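Local coordinates for geranylgeranyl pyrophosphate synthase (Corynebacterium glutamicum, PDB 3QQV) that makes geranylgeranyl diphosphate for isoprenoid biosynthesis, probably by magnesium-dependent condensation of isopentenyl diphosphate with an allylic diphosphate, at the interface of chains A and B. Coordinates in Å, arbitrary orientation; residue numbers count along the deposited sequence, not the author numbering. Chains: chain A/B, Geranylgeranyl pyrophosphate synthase.

Contact 1: the interface of chains A and B. Residues chain A 46, 49-50, 143, 147, 150; chain B 192, 195-196, 199.
B:Tyr196 inserts its phenol ring between A:Phe143 and A:Pro46, so that both its faces are covered by the other subunit. A:Phe143 meets it edge to face, the planes at 78° and the ring centroids 5.3 Å apart. The rim carbon CZ of A:Phe143 stands over the centre of the tyrosine ring. A:Phe143 reaches this place with CG anti to the backbone N (chi1 177°). The opposite tyrosine face takes A:Pro46, whose carbonyl O lies above it toward the rim, while the pyrrolidine CB touches the base of the ring at CG (3.6 Å). The hydroxyl OH points along helix 45-59 toward A:Asp49 and A:Ala50 without a hydrogen bond to either.

The phenylalanine ring is itself sandwiched: A:Val147 CG2, from its own helix, leans on one face near the rim, and B:Ser199 CB on the other, 3.7 Å from A:Phe143 CE1. One turn before B:Tyr196 in helix 170-199, B:Leu192 pushes its branch CD2 between two chain A helices, touching A:Leu150 CB at 3.8 Å and A:Ala50 CB at the same 3.8 Å. A:Val147 crosses B:Leu192 at about a right angle and offers it CG1, leaving CG2 for B:Ile195 and B:Tyr196. B:Ile195 holds CG1 in the crowded position between backbone N and carbonyl carbon (chi1 63°), which sends its terminal CD1 out to A:Val147 CG2 (3.8 Å) and tip to tip with A:Leu150 CD1 (3.8 Å).

No polar pair crosses the patch within bonding distance, so the fit rests on shape and apolar burial, with 341 Å² hidden in total. Helix 170-199 is thereby seated against helices 45-59 and 140-164 of the partner. B:Asp194, which binds magnesium, directly precedes B:Ile195 and lies two residues after B:Leu192, so this seating probably helps to steady the active-site wall as well as the dimer.

Contact 2: the interface of chains A and B. Residues chain A 142, 146-147, 149-150; chain B 110-111, 113, 195.
The hydroxyl OG of A:Ser146 presses against B:Ile111 while it donates a hydrogen bond back to its own helix, to the carbonyl O of A:His142 (3.0 Å). The donor stands above the carbonyl plane, 36° out of it, rather than on a lone pair. OG lies anti to the carbonyl carbon of its own residue (chi1 -75°), a setting that turns it back toward the preceding helical turn. Tied down in this way, the hydroxyl presents its flank to hydrocarbon: B:Ile111 CG2 sits 3.4 Å from A:Ser146 OG, and CG1 is almost as near.

B:Ile111 is the wedge of the patch, with 67 Å² hidden by chain A. Its CG1 arm runs extended past the serine, touching A:Ser146 CB at 3.8 Å, and carries CD1 onward to A:Leu150 CG, also at 3.8 Å, where the two side chains cross obliquely. A:Ser146 CB also touches B:Ile195 CD1 (3.8 Å), so the serine methylene is shared by two isoleucines from different helices of chain B. Beside them A:Ile149 sends its tip CD1 against the short branch CG2 of B:Ile110 (3.9 Å).

At the other end, A:His142 points the CE1 corner of its imidazole at the C-terminal end of helix 97-111, with B:Ile111 C in the ring plane at its edge. A:His142 CE1 is 3.2 Å from B:Ile111 O. The carbonyl O of B:Ile110 is 3.5 Å from A:His142 CE1. As modelled, neither ring nitrogen bonds across the patch; a flipped ring would put a nitrogen near these carbonyls, so a C-H contact and a hydrogen bond are not told apart.

B:Ile110 and B:Ile111 are the two variable residues of the aspartate-rich DDxxD motif, here Asp-Asp-Ile-Ile-Asp, in which B:Asp108 and B:Asp112 bind magnesium. Helix 140-164 of one subunit thus backs the motif of the other, and probably helps to hold its metal-binding aspartates in place.

Contact 1: the interface of chains A and B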
loop_
_atom_site.group_PDB
_atom_site.type_symbol
_atom_site.label_atom_id
_atom_site.label_comp_id
_atom_site.label_asym_id
_atom_site.label_seq_id
_atom_site.Cartn_x
_atom_site.Cartn_y
_atom_site.Cartn_z
ATOM N N PRO A 46 -10.227 14.086 11.494
ATOM C CA PRO A 46 -10.690 13.130 10.472
ATOM C C PRO A 46 -9.760 11.929 10.188
ATOM O O PRO A 46 -10.232 10.883 9.731
ATOM C CB PRO A 46 -10.802 13.996 9.215
ATOM C CG PRO A 46 -11.047 15.357 9.716
ATOM C CD PRO A 46 -10.238 15.467 10.967
ATOM N N ASP A 49 -10.576 9.405 12.803
ATOM C CA ASP A 49 -11.773 8.683 12.356
ATOM C C ASP A 49 -11.481 7.593 11.336
ATOM O O ASP A 49 -12.091 6.518 11.375
ATOM C CB ASP A 49 -12.795 9.650 11.748
ATOM C CG ASP A 49 -13.658 10.322 12.793
ATOM O OD1 ASP A 49 -13.117 11.095 13.619
ATOM O OD2 ASP A 49 -14.885 10.084 12.770
ATOM N N ALA A 50 -10.566 7.884 10.411
ATOM C CA ALA A 50 -10.143 6.912 9.410
ATOM C C ALA A 50 -9.364 5.756 10.048
ATOM O O ALA A 50 -9.651 4.592 9.775
ATOM C CB ALA A 50 -9.322 7.590 8.325
ATOM N N PHE A 143 -16.085 7.324 -2.028
ATOM C CA PHE A 143 -15.417 7.831 -0.825
ATOM C C PHE A 143 -14.990 6.701 0.119
ATOM O O PHE A 143 -13.918 6.766 0.720
ATOM C CB PHE A 143 -16.324 8.826 -0.089
ATOM C CG PHE A 143 -15.747 9.352 1.208
ATOM C CD1 PHE A 143 -14.643 10.207 1.207
ATOM C CD2 PHE A 143 -16.324 9.009 2.431
ATOM C CE1 PHE A 143 -14.112 10.702 2.407
ATOM C CE2 PHE A 143 -15.803 9.499 3.642
ATOM C CZ PHE A 143 -14.698 10.352 3.627
ATOM N N VAL A 147 -11.072 6.106 1.099
ATOM C CA VAL A 147 -10.548 5.984 2.463
ATOM C C VAL A 147 -9.908 4.604 2.698
ATOM O O VAL A 147 -8.905 4.499 3.399
ATOM C CB VAL A 147 -11.638 6.278 3.521
ATOM C CG1 VAL A 147 -11.155 5.994 4.946
ATOM C CG2 VAL A 147 -12.100 7.724 3.415
ATOM N N LEU A 150 -6.363 4.103 1.200
ATOM C CA LEU A 150 -5.422 4.744 2.118
ATOM C C LEU A 150 -5.295 4.047 3.481
ATOM O O LEU A 150 -4.213 4.040 4.075
ATOM C CB LEU A 150 -5.777 6.228 2.311
ATOM C CG LEU A 150 -5.666 7.134 1.080
ATOM C CD1 LEU A 150 -6.296 8.485 1.353
ATOM C CD2 LEU A 150 -4.221 7.305 0.626
ATOM N N LEU B 192 -5.423 11.308 3.657
ATOM C CA LEU B 192 -6.687 11.005 4.316
ATOM C C LEU B 192 -7.413 12.288 4.695
ATOM O O LEU B 192 -8.606 12.415 4.441
ATOM C CB LEU B 192 -6.482 10.116 5.555
ATOM C CG LEU B 192 -6.411 8.605 5.287
ATOM C CD1 LEU B 192 -5.853 7.851 6.503
ATOM C CD2 LEU B 192 -7.786 8.080 4.894
ATOM N N ILE B 195 -9.073 14.083 1.512
ATOM C CA ILE B 195 -10.349 13.585 0.991
ATOM C C ILE B 195 -11.521 13.760 1.959
ATOM O O ILE B 195 -12.675 13.799 1.537
ATOM C CB ILE B 195 -10.242 12.154 0.442
ATOM C CG1 ILE B 195 -9.866 11.157 1.540
ATOM C CG2 ILE B 195 -9.228 12.129 -0.686
ATOM C CD1 ILE B 195 -9.892 9.714 1.076
ATOM N N TYR B 196 -11.214 13.889 3.247
ATOM C CA TYR B 196 -12.207 14.262 4.252
ATOM C C TYR B 196 -12.584 15.742 4.161
ATOM O O TYR B 196 -13.679 16.135 4.574
ATOM C CB TYR B 196 -11.698 13.944 5.656
ATOM C CG TYR B 196 -12.108 12.584 6.191
ATOM C CD1 TYR B 196 -11.311 11.456 5.979
ATOM C CD2 TYR B 196 -13.285 12.430 6.931
ATOM C CE1 TYR B 196 -11.681 10.207 6.479
ATOM C CE2 TYR B 196 -13.663 11.182 7.436
ATOM C CZ TYR B 196 -12.855 10.080 7.206
ATOM O OH TYR B 196 -13.220 8.849 7.701
ATOM N N SER B 199 -14.865 15.694 0.945
ATOM C CA SER B 199 -16.181 15.124 1.226
ATOM C C SER B 199 -17.053 16.075 2.042
ATOM O O SER B 199 -18.249 16.181 1.797
ATOM C CB SER B 199 -16.055 13.770 1.937
ATOM O OG SER B 199 -16.031 13.914 3.349
#

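Contact 2: the interface of chains A and B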
loop_
_atom_site.group_PDB
_atom_site.type_symbol
_atom_site.label_atom_id
_atom_site.label_comp_id
_atom_site.label_asym_id
_atom_site.label_seq_id
_atom_site.Cartn_x
_atom_site.Cartn_y
_atom_site.Cartn_z
ATOM N N HIS A 142 -17.670 5.768 -3.655
ATOM C CA HIS A 142 -16.319 6.081 -4.116
ATOM C C HIS A 142 -15.461 6.597 -2.957
ATOM O O HIS A 142 -14.267 6.321 -2.908
ATOM C CB HIS A 142 -16.364 7.101 -5.259
ATOM C CG HIS A 142 -15.119 7.134 -6.093
ATOM N ND1 HIS A 142 -14.064 7.984 -5.827
ATOM C CD2 HIS A 142 -14.766 6.431 -7.196
ATOM C CE1 HIS A 142 -13.115 7.796 -6.725
ATOM N NE2 HIS A 142 -13.516 6.861 -7.569
ATOM N N SER A 146 -12.102 5.093 -1.488
ATOM C CA SER A 146 -10.992 6.045 -1.337
ATOM C C SER A 146 -10.300 5.976 0.022
ATOM O O SER A 146 -9.081 5.810 0.082
ATOM C CB SER A 146 -11.452 7.486 -1.623
ATOM O OG SER A 146 -11.615 7.698 -3.018
ATOM N N VAL A 147 -11.072 6.106 1.099
ATOM C CA VAL A 147 -10.548 5.984 2.463
ATOM C C VAL A 147 -9.908 4.604 2.698
ATOM O O VAL A 147 -8.905 4.499 3.399
ATOM C CB VAL A 147 -11.638 6.278 3.521
ATOM C CG1 VAL A 147 -11.155 5.994 4.946
ATOM C CG2 VAL A 147 -12.100 7.724 3.415
ATOM N N ILE A 149 -8.512 2.445 0.392
ATOM C CA ILE A 149 -7.224 2.371 -0.287
ATOM C C ILE A 149 -6.128 2.920 0.638
ATOM O O ILE A 149 -5.129 2.243 0.878
ATOM C CB ILE A 149 -7.239 3.081 -1.663
ATOM C CG1 ILE A 149 -8.124 2.308 -2.645
ATOM C CG2 ILE A 149 -5.845 3.143 -2.250
ATOM C CD1 ILE A 149 -8.443 3.058 -3.921
ATOM N N LEU A 150 -6.363 4.103 1.200
ATOM C CA LEU A 150 -5.422 4.744 2.118
ATOM C C LEU A 150 -5.295 4.047 3.481
ATOM O O LEU A 150 -4.213 4.040 4.075
ATOM C CB LEU A 150 -5.777 6.228 2.311
ATOM C CG LEU A 150 -5.666 7.134 1.080
ATOM C CD1 LEU A 150 -6.296 8.485 1.353
ATOM C CD2 LEU A 150 -4.221 7.305 0.626
ATOM N N ILE B 110 -6.510 7.252 -8.641
ATOM C CA ILE B 110 -7.749 6.479 -8.495
ATOM C C ILE B 110 -8.763 7.288 -7.686
ATOM O O ILE B 110 -9.903 7.474 -8.114
ATOM C CB ILE B 110 -7.505 5.108 -7.811
ATOM C CG1 ILE B 110 -6.614 4.217 -8.672
ATOM C CG2 ILE B 110 -8.825 4.390 -7.522
ATOM C CD1 ILE B 110 -5.933 3.110 -7.886
ATOM N N ILE B 111 -8.319 7.778 -6.531
ATOM C CA ILE B 111 -9.150 8.541 -5.596
ATOM C C ILE B 111 -9.725 9.823 -6.213
ATOM O O ILE B 111 -10.928 10.083 -6.109
ATOM C CB ILE B 111 -8.362 8.855 -4.300
ATOM C CG1 ILE B 111 -8.157 7.573 -3.478
ATOM C CG2 ILE B 111 -9.065 9.911 -3.467
ATOM C CD1 ILE B 111 -7.013 7.650 -2.470
ATOM N N SER B 113 -9.909 10.356 -9.332
ATOM C CA SER B 113 -10.403 9.912 -10.648
ATOM C C SER B 113 -9.903 10.764 -11.817
ATOM O O SER B 113 -10.680 11.206 -12.669
ATOM C CB SER B 113 -11.932 9.693 -10.674
ATOM O OG SER B 113 -12.627 10.526 -9.762
ATOM N N ILE B 195 -9.073 14.083 1.512
ATOM C CA ILE B 195 -10.349 13.585 0.991
ATOM C C ILE B 195 -11.521 13.760 1.959
ATOM O O ILE B 195 -12.675 13.799 1.537
ATOM C CB ILE B 195 -10.242 12.154 0.442
ATOM C CG1 ILE B 195 -9.866 11.157 1.540
ATOM C CG2 ILE B 195 -9.228 12.129 -0.686
ATOM C CD1 ILE B 195 -9.892 9.714 1.076
#

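The C-alpha centres of contact 1 and contact 2 lie about 8 Å apart, and the two patches share A:Val147, A:Leu150 and B:Ile195. Helix 140-164 of chain A spans both. Contact 1 sets it and helix 45-59 against helix 170-199 of chain B; contact 2 carries it on to the end of helix 97-111. One helix of a subunit therefore packs against partner helices at or beside which magnesium-binding aspartates lie. Two-fold symmetry repeats the arrangement with the chains exchanged, so dimer packing may support the metal-binding regions of both active sites.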